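Local coordinates for protein 4-hydroxybenzoyl-CoA Thioesterase (Pseudomonas sp. CBS3, PDB 1LO7) that hydrolyses the thioester of 4-hydroxybenzoyl-CoA to 4-hydroxybenzoate and coenzyme A, the last step in making 4-hydroxybenzoate from 4-chlorobenzoate, at residues A[92-97]-A[113-118]; A[9-14]-A[70-75]. All coordinates share one frame; numbering follows the deposited sequence.

Interaction 1 of 2, residues A[92-97]-A[113-118]. With 4CO (4-hydroxyphenacyl coenzyme A), chain B.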
loop_
_atom_site.group_PDB
_atom_site.type_symbol
_atom_site.label_atom_id
_atom_site.label_comp_id
_atom_site.label_asym_id
_atom_site.label_seq_id
_atom_site.Cartn_x
_atom_site.Cartn_y
_atom_site.Cartn_z
ATOM N N PHE A 92 -21.161 11.241 10.940
ATOM C CA PHE A 92 -20.465 12.385 11.492
ATOM C C PHE A 92 -19.454 12.845 10.426
ATOM O O PHE A 92 -19.008 12.046 9.579
ATOM C CB PHE A 92 -19.825 12.064 12.858
ATOM C CG PHE A 92 -18.795 10.940 12.793
ATOM C CD1 PHE A 92 -19.154 9.613 13.079
ATOM C CD2 PHE A 92 -17.461 11.188 12.431
ATOM C CE1 PHE A 92 -18.226 8.567 13.004
ATOM C CE2 PHE A 92 -16.519 10.152 12.363
ATOM C CZ PHE A 92 -16.896 8.833 12.656
ATOM N N VAL A 93 -19.115 14.107 10.487
ATOM C CA VAL A 93 -18.185 14.679 9.539
ATOM C C VAL A 93 -16.911 14.872 10.302
ATOM O O VAL A 93 -16.894 15.559 11.319
ATOM C CB VAL A 93 -18.694 16.035 8.992
ATOM C CG1 VAL A 93 -17.639 16.625 8.042
ATOM C CG2 VAL A 93 -20.057 15.944 8.268
ATOM N N GLN A 94 -15.851 14.224 9.811
ATOM C CA GLN A 94 -14.545 14.317 10.430
ATOM C C GLN A 94 -13.616 15.094 9.467
ATOM O O GLN A 94 -13.395 14.690 8.323
ATOM C CB GLN A 94 -13.953 12.912 10.742
ATOM C CG GLN A 94 -12.795 12.936 11.741
ATOM C CD GLN A 94 -12.468 11.525 12.241
ATOM O OE1 GLN A 94 -12.056 11.328 13.397
ATOM N NE2 GLN A 94 -12.669 10.537 11.392
ATOM N N ARG A 95 -13.110 16.204 9.952
ATOM C CA ARG A 95 -12.242 17.040 9.142
ATOM C C ARG A 95 -10.780 16.832 9.499
ATOM O O ARG A 95 -10.412 16.728 10.687
ATOM C CB ARG A 95 -12.596 18.529 9.335
ATOM C CG ARG A 95 -11.519 19.455 8.706
ATOM C CD ARG A 95 -12.005 20.886 8.524
ATOM N NE ARG A 95 -13.084 20.931 7.549
ATOM C CZ ARG A 95 -13.704 22.051 7.206
ATOM N NH1 ARG A 95 -13.384 23.226 7.746
ATOM N NH2 ARG A 95 -14.663 21.990 6.315
ATOM N N HIS A 96 -9.938 16.777 8.444
ATOM C CA HIS A 96 -8.513 16.616 8.626
ATOM C C HIS A 96 -7.755 17.692 7.848
ATOM O O HIS A 96 -8.014 17.871 6.657
ATOM C CB HIS A 96 -7.987 15.275 8.135
ATOM C CG HIS A 96 -8.723 14.061 8.583
ATOM N ND1 HIS A 96 -8.429 13.455 9.773
ATOM C CD2 HIS A 96 -9.672 13.344 7.941
ATOM C CE1 HIS A 96 -9.213 12.393 9.860
ATOM N NE2 HIS A 96 -9.995 12.316 8.777
ATOM N N SER A 97 -6.856 18.414 8.517
ATOM C CA SER A 97 -6.045 19.427 7.839
ATOM C C SER A 97 -4.594 18.963 7.908
ATOM O O SER A 97 -4.073 18.681 9.005
ATOM C CB SER A 97 -6.218 20.783 8.470
ATOM O OG SER A 97 -7.617 21.077 8.416
ATOM N N ALA A 113 -9.244 17.207 4.046
ATOM C CA ALA A 113 -10.316 16.340 3.652
ATOM C C ALA A 113 -11.422 16.349 4.717
ATOM O O ALA A 113 -11.126 16.406 5.914
ATOM C CB ALA A 113 -9.845 14.887 3.465
ATOM N N ASP A 114 -12.674 16.316 4.247
ATOM C CA ASP A 114 -13.823 16.219 5.114
ATOM C C ASP A 114 -14.346 14.828 4.811
ATOM O O ASP A 114 -14.825 14.547 3.695
ATOM C CB ASP A 114 -14.917 17.222 4.810
ATOM C CG ASP A 114 -14.565 18.548 5.399
ATOM O OD1 ASP A 114 -13.709 18.688 6.233
ATOM O OD2 ASP A 114 -15.267 19.536 4.935
ATOM N N GLU A 115 -14.239 13.942 5.805
ATOM C CA GLU A 115 -14.702 12.567 5.680
ATOM C C GLU A 115 -16.023 12.390 6.394
ATOM O O GLU A 115 -16.185 12.902 7.500
ATOM C CB GLU A 115 -13.695 11.556 6.336
ATOM C CG GLU A 115 -12.309 11.545 5.653
ATOM C CD GLU A 115 -11.405 10.536 6.308
ATOM O OE1 GLU A 115 -11.418 10.304 7.489
ATOM O OE2 GLU A 115 -10.571 9.957 5.476
ATOM N N ILE A 116 -16.921 11.652 5.772
ATOM C CA ILE A 116 -18.188 11.368 6.409
ATOM C C ILE A 116 -18.128 9.890 6.764
ATOM O O ILE A 116 -17.963 9.041 5.895
ATOM C CB ILE A 116 -19.417 11.688 5.579
ATOM C CG1 ILE A 116 -19.374 13.191 5.171
ATOM C CG2 ILE A 116 -20.650 11.332 6.426
ATOM C CD1 ILE A 116 -20.676 13.711 4.543
ATOM N N ARG A 117 -18.218 9.574 8.058
ATOM C CA ARG A 117 -18.147 8.195 8.475
ATOM C C ARG A 117 -19.315 7.850 9.384
ATOM O O ARG A 117 -20.131 8.719 9.778
ATOM C CB ARG A 117 -16.847 8.010 9.269
ATOM C CG ARG A 117 -15.561 8.018 8.412
ATOM C CD ARG A 117 -14.332 8.102 9.302
ATOM N NE ARG A 117 -13.043 8.247 8.596
ATOM C CZ ARG A 117 -12.234 7.222 8.319
ATOM N NH1 ARG A 117 -12.541 5.938 8.615
ATOM N NH2 ARG A 117 -11.073 7.511 7.722
ATOM N N VAL A 118 -19.378 6.570 9.733
ATOM C CA VAL A 118 -20.430 6.100 10.634
ATOM C C VAL A 118 -19.863 5.028 11.481
ATOM O O VAL A 118 -18.911 4.365 11.074
ATOM C CB VAL A 118 -21.562 5.455 9.880
ATOM C CG1 VAL A 118 -22.231 6.453 8.952
ATOM C CG2 VAL A 118 -21.104 4.196 9.143
HETATM N N1A 4CO B . -22.987 11.265 1.817
HETATM C C2A 4CO B . -23.360 11.696 3.060
HETATM N N3A 4CO B . -23.850 10.978 4.037
HETATM C C4A 4CO B . -23.949 9.673 3.709
HETATM C C5A 4CO B . -23.625 9.099 2.491
HETATM C C6A 4CO B . -23.108 9.951 1.504
HETATM N N6A 4CO B . -22.752 9.526 0.310
HETATM N N7A 4CO B . -23.877 7.730 2.501
HETATM C C8A 4CO B . -24.368 7.491 3.725
HETATM N N9A 4CO B . -24.451 8.631 4.480
HETATM C C1D 4CO B . -25.016 8.784 5.825
HETATM C C2D 4CO B . -26.535 8.645 5.817
HETATM O O2D 4CO B . -27.174 9.847 5.379
HETATM C C3D 4CO B . -26.772 8.425 7.301
HETATM O O3D 4CO B . -26.458 9.588 8.024
HETATM P P3D 4CO B . -27.434 10.190 9.112
HETATM O O7A 4CO B . -28.407 10.989 8.395
HETATM O O8A 4CO B . -28.065 9.108 9.873
HETATM O O9A 4CO B . -26.571 11.072 10.055
HETATM C C4D 4CO B . -25.637 7.445 7.580
HETATM O O4D 4CO B . -24.632 7.683 6.547
HETATM C C5D 4CO B . -25.993 5.992 7.691
HETATM O O5D 4CO B . -26.378 5.541 6.389
HETATM P P1A 4CO B . -27.719 4.706 6.248
HETATM O O1A 4CO B . -27.900 4.615 4.791
HETATM O O2A 4CO B . -28.835 5.332 6.920
HETATM O O3A 4CO B . -27.537 3.341 6.899
HETATM P P2A 4CO B . -27.033 1.942 6.300
HETATM O O4A 4CO B . -26.872 1.039 7.460
HETATM O O5A 4CO B . -28.071 1.421 5.413
HETATM O O6A 4CO B . -25.739 2.094 5.294
HETATM C CBP 4CO B . -23.448 1.634 5.207
HETATM C CCP 4CO B . -24.525 2.492 5.874
HETATM C CDP 4CO B . -23.726 0.134 5.411
HETATM C CEP 4CO B . -22.072 2.038 5.719
HETATM C CAP 4CO B . -23.536 1.726 3.674
HETATM O OAP 4CO B . -23.420 3.087 3.254
HETATM C C9P 4CO B . -22.294 1.122 3.021
HETATM O O9P 4CO B . -22.071 -0.066 3.114
HETATM N N8P 4CO B . -21.365 2.035 2.383
HETATM C C7P 4CO B . -20.107 1.380 2.006
HETATM C C6P 4CO B . -19.050 1.484 3.114
HETATM C C5P 4CO B . -17.682 1.118 2.526
HETATM O O5P 4CO B . -17.470 0.047 1.967
HETATM N N4P 4CO B . -16.692 2.149 2.727
HETATM C C3P 4CO B . -15.406 1.914 2.086
HETATM C C2P 4CO B . -14.596 0.881 2.824
HETATM S S1P 4CO B . -14.788 0.916 4.606
HETATM O O1B 4CO B . -11.614 1.479 5.132
HETATM C C1B 4CO B . -12.434 0.914 5.834
HETATM C C2B 4CO B . -12.518 1.243 7.262
HETATM C C3B 4CO B . -13.467 0.566 8.067
HETATM C C4B 4CO B . -13.542 0.852 9.428
HETATM C C5B 4CO B . -12.654 1.791 9.995
HETATM O O2B 4CO B . -12.670 2.046 11.382
HETATM C C6B 4CO B . -11.723 2.481 9.170
HETATM C C7B 4CO B . -11.653 2.202 7.791
HETATM C CB 4CO B . -13.384 -0.071 5.261
#
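His96 and Glu115 meet across two antiparallel strands: the NE2 hydrogen of His96 goes to Glu115 OE1 (2.8 Å), which lies near the imidazole plane, while the nitrogen stands above the carboxylate, the two planes 90° apart. The same oxygen takes NE and NH2 of Arg117, each 2.8 Å from Glu115 OE1, so three N-H groups grip one buried atom and would probably keep the carboxylate ionised. On the other face, Arg95 and Asp114 lie side by side with guanidinium and carboxylate nearly coplanar. Arg95 NE reaches Asp114 OD1 (2.7 Å) and Arg95 NH2 reaches Asp114 OD2 (2.9 Å), both on syn lone pairs, a two-pronged salt bridge. Phe92 holds CG between backbone N and carbonyl carbon (chi1 60°); its ring has Arg117 O over one face, and CZ touches Arg117 CB (3.5 Å). Backbone pairs Phe92-Arg117, Gln94-Glu115 and His96-Ala113 are hydrogen-bonded, with Val93-Ile116 and Arg95-Asp114 between them. Arg117 NH1 lies beside the phenacyl ring of the ligand, and Ile116 CD1 approaches its adenine. In the second shell, Thr82 holds His96 ND1 and Asp32 binds Arg117 NH2. The hairpin belongs to the hot dog sheet, between strands 77-87 and 56-68, with helix 25-41 packed on the face of Gln94, Ala113, Glu115 and Arg117.

Interaction 2 of 2, residues A[9-14]-A[70-75]. With 4CO (4-hydroxyphenacyl coenzyme A), chain C.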
loop_
_atom_site.group_PDB
_atom_site.type_symbol
_atom_site.label_atom_id
_atom_site.label_comp_id
_atom_site.label_asym_id
_atom_site.label_seq_id
_atom_site.Cartn_x
_atom_site.Cartn_y
_atom_site.Cartn_z
ATOM N N GLN A 9 3.267 12.703 10.730
ATOM C CA GLN A 9 3.496 11.629 9.795
ATOM C C GLN A 9 4.700 11.928 8.865
ATOM O O GLN A 9 4.721 12.922 8.124
ATOM C CB GLN A 9 2.191 11.303 9.038
ATOM C CG GLN A 9 2.436 10.202 7.989
ATOM C CD GLN A 9 2.841 8.912 8.667
ATOM O OE1 GLN A 9 2.114 8.482 9.559
ATOM N NE2 GLN A 9 4.012 8.337 8.316
ATOM N N ARG A 10 5.746 11.072 8.908
ATOM C CA ARG A 10 6.903 11.307 8.059
ATOM C C ARG A 10 6.671 10.633 6.728
ATOM O O ARG A 10 6.130 9.540 6.699
ATOM C CB ARG A 10 8.252 10.932 8.645
ATOM C CG ARG A 10 9.384 11.671 7.892
ATOM C CD ARG A 10 10.814 11.369 8.378
ATOM N NE ARG A 10 11.165 9.947 8.219
ATOM C CZ ARG A 10 11.888 9.206 9.087
ATOM N NH1 ARG A 10 12.397 9.698 10.220
ATOM N NH2 ARG A 10 12.111 7.919 8.815
ATOM N N ILE A 11 7.048 11.294 5.664
ATOM C CA ILE A 11 6.818 10.729 4.338
ATOM C C ILE A 11 8.060 9.963 3.968
ATOM O O ILE A 11 9.168 10.472 4.150
ATOM C CB ILE A 11 6.555 11.818 3.302
ATOM C CG1 ILE A 11 5.279 12.625 3.672
ATOM C CG2 ILE A 11 6.457 11.171 1.897
ATOM C CD1 ILE A 11 5.019 13.868 2.773
ATOM N N GLU A 12 7.839 8.769 3.439
ATOM C CA GLU A 12 8.912 7.880 3.072
ATOM C C GLU A 12 9.142 7.819 1.571
ATOM O O GLU A 12 8.281 8.170 0.801
ATOM C CB GLU A 12 8.642 6.472 3.669
ATOM C CG GLU A 12 8.710 6.443 5.229
ATOM C CD GLU A 12 10.049 6.924 5.790
ATOM O OE1 GLU A 12 11.100 6.956 5.167
ATOM O OE2 GLU A 12 9.997 7.279 7.059
ATOM N N PHE A 13 10.322 7.356 1.157
ATOM C CA PHE A 13 10.645 7.265 -0.237
ATOM C C PHE A 13 9.603 6.446 -1.004
ATOM O O PHE A 13 9.177 6.833 -2.096
ATOM C CB PHE A 13 12.010 6.563 -0.295
ATOM C CG PHE A 13 12.563 6.284 -1.642
ATOM C CD1 PHE A 13 13.226 7.287 -2.322
ATOM C CD2 PHE A 13 12.450 5.021 -2.226
ATOM C CE1 PHE A 13 13.787 7.014 -3.561
ATOM C CE2 PHE A 13 13.000 4.728 -3.477
ATOM C CZ PHE A 13 13.675 5.752 -4.143
ATOM N N GLY A 14 9.210 5.330 -0.416
ATOM C CA GLY A 14 8.247 4.437 -1.055
ATOM C C GLY A 14 6.838 5.024 -1.129
ATOM O O GLY A 14 6.009 4.506 -1.889
ATOM N N CYS A 70 -0.761 21.628 -2.168
ATOM C CA CYS A 70 0.623 21.686 -2.593
ATOM C C CYS A 70 1.224 20.296 -2.426
ATOM O O CYS A 70 0.645 19.426 -1.796
ATOM C CB CYS A 70 1.483 22.781 -1.957
ATOM S SG CYS A 70 1.815 22.381 -0.251
ATOM N N THR A 71 2.362 20.079 -3.035
ATOM C CA THR A 71 2.985 18.770 -2.976
ATOM C C THR A 71 3.791 18.560 -1.745
ATOM O O THR A 71 4.119 19.473 -1.026
ATOM C CB THR A 71 3.942 18.615 -4.172
ATOM O OG1 THR A 71 5.032 19.503 -4.023
ATOM C CG2 THR A 71 3.239 18.870 -5.499
ATOM N N ALA A 72 4.114 17.283 -1.517
ATOM C CA ALA A 72 4.964 16.949 -0.407
ATOM C C ALA A 72 5.856 15.804 -0.895
ATOM O O ALA A 72 5.500 15.129 -1.889
ATOM C CB ALA A 72 4.236 16.643 0.875
ATOM N N SER A 73 6.979 15.564 -0.218
ATOM C CA SER A 73 7.874 14.469 -0.649
ATOM C C SER A 73 8.543 13.808 0.537
ATOM O O SER A 73 8.410 14.252 1.669
ATOM C CB SER A 73 8.920 15.033 -1.616
ATOM O OG SER A 73 9.590 13.969 -2.296
ATOM N N TYR A 74 9.309 12.742 0.284
ATOM C CA TYR A 74 9.973 12.040 1.357
ATOM C C TYR A 74 10.863 12.938 2.188
ATOM O O TYR A 74 11.552 13.829 1.669
ATOM C CB TYR A 74 10.658 10.716 0.908
ATOM C CG TYR A 74 11.823 10.910 -0.057
ATOM C CD1 TYR A 74 11.635 10.819 -1.439
ATOM C CD2 TYR A 74 13.117 11.112 0.421
ATOM C CE1 TYR A 74 12.696 10.960 -2.334
ATOM C CE2 TYR A 74 14.200 11.229 -0.458
ATOM C CZ TYR A 74 13.988 11.154 -1.835
ATOM O OH TYR A 74 15.039 11.275 -2.690
ATOM N N ASP A 75 10.819 12.682 3.484
ATOM C CA ASP A 75 11.540 13.424 4.516
ATOM C C ASP A 75 10.718 14.582 5.031
ATOM O O ASP A 75 10.997 15.110 6.098
ATOM C CB ASP A 75 12.991 13.757 4.259
ATOM C CG ASP A 75 13.811 12.488 4.215
ATOM O OD1 ASP A 75 13.663 11.569 4.993
ATOM O OD2 ASP A 75 14.592 12.434 3.207
HETATM N N1A 4CO C . -10.833 22.253 -6.789
HETATM C C2A 4CO C . -11.076 22.432 -8.123
HETATM N N3A 4CO C . -10.222 22.788 -9.046
HETATM C C4A 4CO C . -8.978 22.960 -8.550
HETATM C C5A 4CO C . -8.590 22.828 -7.228
HETATM C C6A 4CO C . -9.579 22.443 -6.309
HETATM N N6A 4CO C . -9.334 22.274 -5.027
HETATM N N7A 4CO C . -7.234 23.103 -7.076
HETATM C C8A 4CO C . -6.817 23.415 -8.310
HETATM N N9A 4CO C . -7.834 23.365 -9.227
HETATM C C1D 4CO C . -7.786 23.725 -10.647
HETATM C C2D 4CO C . -7.648 25.232 -10.843
HETATM O O2D 4CO C . -8.899 25.904 -10.683
HETATM C C3D 4CO C . -7.212 25.254 -12.298
HETATM O O3D 4CO C . -8.257 24.815 -13.128
HETATM P P3D 4CO C . -8.690 25.611 -14.423
HETATM O O7A 4CO C . -9.584 26.662 -13.981
HETATM O O8A 4CO C . -7.507 26.146 -15.103
HETATM O O9A 4CO C . -9.426 24.603 -15.347
HETATM C C4D 4CO C . -6.203 24.111 -12.262
HETATM O O4D 4CO C . -6.592 23.262 -11.138
HETATM C C5D 4CO C . -4.749 24.476 -12.211
HETATM O O5D 4CO C . -4.494 25.054 -10.928
HETATM P P1A 4CO C . -3.685 26.417 -10.865
HETATM O O1A 4CO C . -3.809 26.810 -9.453
HETATM O O2A 4CO C . -4.204 27.411 -11.777
HETATM O O3A 4CO C . -2.240 26.170 -11.277
HETATM P P2A 4CO C . -0.945 25.786 -10.413
HETATM O O4A 4CO C . 0.118 25.476 -11.394
HETATM O O5A 4CO C . -0.558 26.952 -9.622
HETATM O O6A 4CO C . -1.245 24.649 -9.262
HETATM C CBP 4CO C . -0.807 22.404 -8.773
HETATM C CCP 4CO C . -1.557 23.356 -9.708
HETATM C CDP 4CO C . 0.706 22.679 -8.795
HETATM C CEP 4CO C . -1.135 20.961 -9.131
HETATM C CAP 4CO C . -1.123 22.713 -7.300
HETATM O OAP 4CO C . -2.531 22.633 -7.070
HETATM C C9P 4CO C . -0.624 21.591 -6.390
HETATM O O9P 4CO C . 0.565 21.381 -6.276
HETATM N N8P 4CO C . -1.623 20.747 -5.763
HETATM C C7P 4CO C . -1.032 19.571 -5.114
HETATM C C6P 4CO C . -0.975 18.361 -6.058
HETATM C C5P 4CO C . -0.702 17.102 -5.229
HETATM O O5P 4CO C . 0.275 16.994 -4.495
HETATM N N4P 4CO C . -1.694 16.072 -5.430
HETATM C C3P 4CO C . -1.558 14.898 -4.580
HETATM C C2P 4CO C . -0.430 14.010 -5.033
HETATM S S1P 4CO C . -0.202 13.940 -6.810
HETATM O O1B 4CO C . -0.688 10.713 -6.941
HETATM C C1B 4CO C . -0.024 11.433 -7.666
HETATM C C2B 4CO C . -0.140 11.302 -9.123
HETATM C C3B 4CO C . 0.649 12.137 -9.951
HETATM C C4B 4CO C . 0.566 12.007 -11.336
HETATM C C5B 4CO C . -0.280 11.029 -11.896
HETATM O O2B 4CO C . -0.330 10.837 -13.293
HETATM C C6B 4CO C . -1.086 10.214 -11.053
HETATM C C7B 4CO C . -1.013 10.351 -9.653
HETATM C CB 4CO C . 0.868 12.476 -7.101
#
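Ile11 and Tyr74 bring two connecting segments of the hot dog fold together: 9-14, leaving the end of strand 4-10, and the loop 70-75 that leads from strand 56-68 to strand 77-87. The touching parts run 91° apart. At the start of the loop, Thr71 faces a bound ligand, its CG2 3.6 Å from the pantetheine oxygen O5P. Ala72 comes next, its CB only 3.5 Å from Ile11 CD1, a tight methyl-to-methyl contact. The bond to CB of Ser73 points away from segment 9-14, and its OG is held by Gly20 O and by Arg48 of the third subunit; its carbonyl instead lies against Ile11 CB. Tyr74 carries the aromatic part of the contact. Its CG sits between backbone N and carbonyl carbon (chi1 66°), and CB rests against the peptide joining Glu12 to Phe13, 3.3 Å from Glu12 C. The Phe13 ring lies alongside and turns its edge to the Tyr74 face in a T-shaped pair, planes 66° apart, with Phe13 CD1 3.7 Å from Tyr74 CE1. Arg48 of the third subunit makes a cation-pi contact with the Tyr74 ring. An alanine at Tyr74 would probably leave the Phe13 edge without its aromatic face and Arg48 of the third subunit without its cation-pi partner. Asp75 ends the segment, its carboxylate salt-bridged to Arg36 of the third subunit, which also binds Glu12 OE1. Arg10 has its own bridge to Glu12, NH2 to OE2, and lies near Asp75 OD1, too far for a salt bridge, with only the opposite charges attracting. The one backbone hydrogen bond between the segments is nearly straight, from Asp75 N to Ile11 O (2.8 Å).

Overall arrangement
Interactions 1 and 2 reach the same curved sheet but do not touch: their centres are about 22 Å apart and their nearest atoms about 10 Å. Interaction 1 is central, its centre about 7 Å from that of the chain, whereas the centre of interaction 2 lies about 18 Å out, where other subunits of the tetramer pack. Interaction 1 borders one copy of the bound 4-hydroxyphenacyl coenzyme A; interaction 2 borders others, at loop 70-75 and at Phe13. Segment 113-118 supplies Ile116, Arg117 and Val118 to one pocket, and loop 70-75 passes the pantetheine arm of another. Asp17, the active-site residue, follows closely on segment 9-14, its side chain about 8 Å from that of Ser73, and Asp17 of the fourth subunit packs on Phe13.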